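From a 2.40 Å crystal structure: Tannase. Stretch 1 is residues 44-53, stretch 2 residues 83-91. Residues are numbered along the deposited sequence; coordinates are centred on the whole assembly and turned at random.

Stretch 1 (44-53) KDYQNMNIYI
Stretch 2 83-91: MPGKADTVG

Two stretches of one tannase chain run side by side in the same general direction, their end-to-end vectors 28° apart. Stretch 1 passes from a loop or turn into a strand that runs through I53 and onward; stretch 2 has no regular secondary structure, though P84 to V90 are largely extended. The register pairs Y46 with K86 (CA to CA 5.6 Å), M49 with A87 (5.7 Å) and, more widely spaced, Y52 with V90 (8.1 Å).

At one end the Y46 ring (chi1 -78°, m; chi2 -76°) lies between two aliphatic groups. Its CA-to-CB bond points sideways, but this rotamer brings the ring nearer to stretch 2. P84 CB sits over one face, 3.6 Å from the Y46 ring centroid, and K86 CE over the opposite face at 4.1 Å. A flat aromatic surface suits both CH-pi contacts: proline offers a compact ring, and lysine (chi1 m, chi2 -111°, chi3 t, chi4 96°) a long methylene chain, with CE 3.6 Å from D45 O.

In the middle, small A87 points its CB toward the strand, 3.5 Å from N50 ND2. A water bridges the backbones, accepting from A87 N (2.7 Å to the water oxygen) and donating to D45 O (3.2 Å). N48, with chi1 69° (p) and chi2 74°, turns its amide back along its own stretch, where N48 ND2 donates to K44 O (2.9 Å, 168°).

N50 and Y52, alternate residues of the strand, both point toward stretch 2, while I51 between them is out of reach. N50 (chi1 -66°, m; chi2 -29°) donates from ND2 to D88 O at 3.2 Å and 171°, giving an irregular segment's carbonyl a nearly linear partner. The Y52 ring (chi1 -55°, m; chi2 -72°) receives V90 CG2 over one face, 3.5 Å from its centroid; V90 is t (169°). Y52 OH reaches T89 CA at 3.5 Å.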

# COMPACT_ATOMS: atom_id res chain seq x y z
N LYS A 44 -13.59 -14.61 12.54
CA LYS A 44 -12.39 -15.37 12.86
C LYS A 44 -11.66 -15.89 11.64
O LYS A 44 -10.50 -16.29 11.76
CB LYS A 44 -12.71 -16.55 13.77
CG LYS A 44 -13.09 -16.15 15.17
CD LYS A 44 -13.23 -17.36 16.04
CE LYS A 44 -14.41 -18.20 15.62
NZ LYS A 44 -14.12 -19.67 15.68
N ASP A 45 -12.32 -15.96 10.48
CA ASP A 45 -11.62 -16.43 9.28
C ASP A 45 -10.56 -15.43 8.84
O ASP A 45 -9.58 -15.82 8.20
CB ASP A 45 -12.61 -16.66 8.14
CG ASP A 45 -13.69 -17.64 8.50
OD1 ASP A 45 -14.84 -17.39 8.09
OD2 ASP A 45 -13.38 -18.65 9.17
N TYR A 46 -10.76 -14.16 9.14
CA TYR A 46 -9.89 -13.09 8.69
C TYR A 46 -9.04 -12.50 9.79
O TYR A 46 -7.84 -12.29 9.58
CB TYR A 46 -10.73 -12.00 7.99
CG TYR A 46 -11.07 -12.49 6.61
CD1 TYR A 46 -10.10 -12.48 5.62
CD2 TYR A 46 -12.31 -13.06 6.32
CE1 TYR A 46 -10.35 -12.97 4.37
CE2 TYR A 46 -12.59 -13.57 5.04
CZ TYR A 46 -11.59 -13.52 4.08
OH TYR A 46 -11.77 -13.99 2.80
N GLN A 47 -9.60 -12.28 10.98
CA GLN A 47 -8.83 -11.76 12.10
C GLN A 47 -8.05 -12.87 12.79
O GLN A 47 -8.20 -13.07 14.00
CB GLN A 47 -9.73 -11.06 13.11
CG GLN A 47 -10.57 -9.92 12.54
CD GLN A 47 -11.51 -9.32 13.59
OE1 GLN A 47 -12.46 -9.98 14.03
NE2 GLN A 47 -11.23 -8.08 14.00
N ASN A 48 -7.25 -13.62 12.04
CA ASN A 48 -6.27 -14.52 12.63
C ASN A 48 -4.92 -14.32 11.94
O ASN A 48 -4.83 -13.67 10.89
CB ASN A 48 -6.72 -15.98 12.52
CG ASN A 48 -6.70 -16.48 11.10
OD1 ASN A 48 -5.64 -16.73 10.52
ND2 ASN A 48 -7.89 -16.63 10.52
N MET A 49 -3.87 -14.90 12.52
CA MET A 49 -2.50 -14.68 12.06
C MET A 49 -1.67 -15.96 12.14
O MET A 49 -1.78 -16.73 13.09
CB MET A 49 -1.85 -13.59 12.90
CG MET A 49 -0.37 -13.45 12.72
SD MET A 49 0.24 -11.99 13.62
CE MET A 49 -0.47 -12.27 15.25
N ASN A 50 -0.83 -16.16 11.12
CA ASN A 50 0.12 -17.27 11.07
C ASN A 50 1.50 -16.77 11.45
O ASN A 50 1.97 -15.76 10.92
CB ASN A 50 0.20 -17.87 9.66
CG ASN A 50 -1.07 -18.53 9.24
OD1 ASN A 50 -1.83 -19.02 10.06
ND2 ASN A 50 -1.32 -18.56 7.93
N ILE A 51 2.16 -17.50 12.35
CA ILE A 51 3.51 -17.17 12.80
C ILE A 51 4.43 -18.33 12.45
O ILE A 51 4.16 -19.48 12.81
CB ILE A 51 3.54 -16.87 14.30
CG1 ILE A 51 2.73 -15.61 14.61
CG2 ILE A 51 4.98 -16.74 14.78
CD1 ILE A 51 2.76 -15.25 16.08
N TYR A 52 5.52 -18.02 11.75
CA TYR A 52 6.51 -19.01 11.35
C TYR A 52 7.86 -18.65 11.96
O TYR A 52 8.32 -17.51 11.84
CB TYR A 52 6.63 -19.07 9.83
CG TYR A 52 5.30 -19.32 9.16
CD1 TYR A 52 4.70 -20.57 9.23
CD2 TYR A 52 4.64 -18.31 8.48
CE1 TYR A 52 3.49 -20.82 8.62
CE2 TYR A 52 3.44 -18.54 7.86
CZ TYR A 52 2.87 -19.80 7.93
OH TYR A 52 1.67 -20.03 7.33
N ILE A 53 8.48 -19.62 12.62
CA ILE A 53 9.77 -19.38 13.27
C ILE A 53 10.79 -20.41 12.79
O ILE A 53 10.50 -21.62 12.80
CB ILE A 53 9.61 -19.43 14.80
CG1 ILE A 53 8.44 -18.55 15.23
CG2 ILE A 53 10.93 -19.05 15.50
CD1 ILE A 53 8.37 -18.37 16.74
N MET A 83 -10.02 -5.36 -0.06
CA MET A 83 -10.80 -6.57 0.11
C MET A 83 -10.21 -7.39 1.26
O MET A 83 -9.04 -7.24 1.60
CB MET A 83 -10.78 -7.38 -1.18
CG MET A 83 -11.55 -6.73 -2.29
SD MET A 83 -13.33 -6.97 -2.05
CE MET A 83 -13.48 -8.72 -2.32
N PRO A 84 -11.01 -8.27 1.86
CA PRO A 84 -10.48 -9.13 2.94
C PRO A 84 -9.25 -9.91 2.49
O PRO A 84 -9.22 -10.49 1.40
CB PRO A 84 -11.65 -10.07 3.24
CG PRO A 84 -12.85 -9.38 2.72
CD PRO A 84 -12.40 -8.60 1.53
N GLY A 85 -8.25 -9.97 3.35
CA GLY A 85 -7.06 -10.71 3.00
C GLY A 85 -6.65 -11.75 4.02
O GLY A 85 -6.46 -11.42 5.19
N LYS A 86 -6.50 -12.99 3.59
CA LYS A 86 -6.20 -14.04 4.54
C LYS A 86 -4.72 -14.01 4.88
O LYS A 86 -3.90 -13.45 4.14
CB LYS A 86 -6.57 -15.42 3.98
CG LYS A 86 -8.06 -15.67 3.86
CD LYS A 86 -8.53 -16.72 4.86
CE LYS A 86 -10.07 -16.89 4.85
NZ LYS A 86 -10.56 -18.01 3.98
N ALA A 87 -4.39 -14.59 6.03
CA ALA A 87 -3.00 -14.73 6.43
C ALA A 87 -2.23 -15.47 5.35
O ALA A 87 -2.68 -16.50 4.83
CB ALA A 87 -2.90 -15.49 7.75
N ASP A 88 -1.06 -14.94 5.00
CA ASP A 88 -0.21 -15.56 4.01
C ASP A 88 0.39 -16.83 4.56
O ASP A 88 0.52 -17.00 5.77
CB ASP A 88 0.92 -14.62 3.58
CG ASP A 88 1.24 -14.74 2.11
OD1 ASP A 88 0.91 -15.79 1.51
OD2 ASP A 88 1.79 -13.78 1.54
N THR A 89 0.76 -17.74 3.65
CA THR A 89 1.44 -18.96 4.03
C THR A 89 2.84 -19.00 3.42
O THR A 89 3.18 -18.22 2.53
CB THR A 89 0.67 -20.21 3.60
OG1 THR A 89 0.42 -20.19 2.19
CG2 THR A 89 -0.66 -20.28 4.34
N VAL A 90 3.64 -19.91 3.95
CA VAL A 90 4.98 -20.15 3.44
C VAL A 90 4.86 -20.98 2.18
O VAL A 90 4.28 -22.07 2.20
CB VAL A 90 5.85 -20.86 4.49
CG1 VAL A 90 7.16 -21.35 3.87
CG2 VAL A 90 6.08 -19.95 5.70
N GLY A 91 5.39 -20.47 1.07
CA GLY A 91 5.48 -21.24 -0.15
C GLY A 91 6.16 -20.51 -1.28
O GLY A 91 7.05 -19.68 -1.06
O HOH W 1 -6.45 -15.09 7.72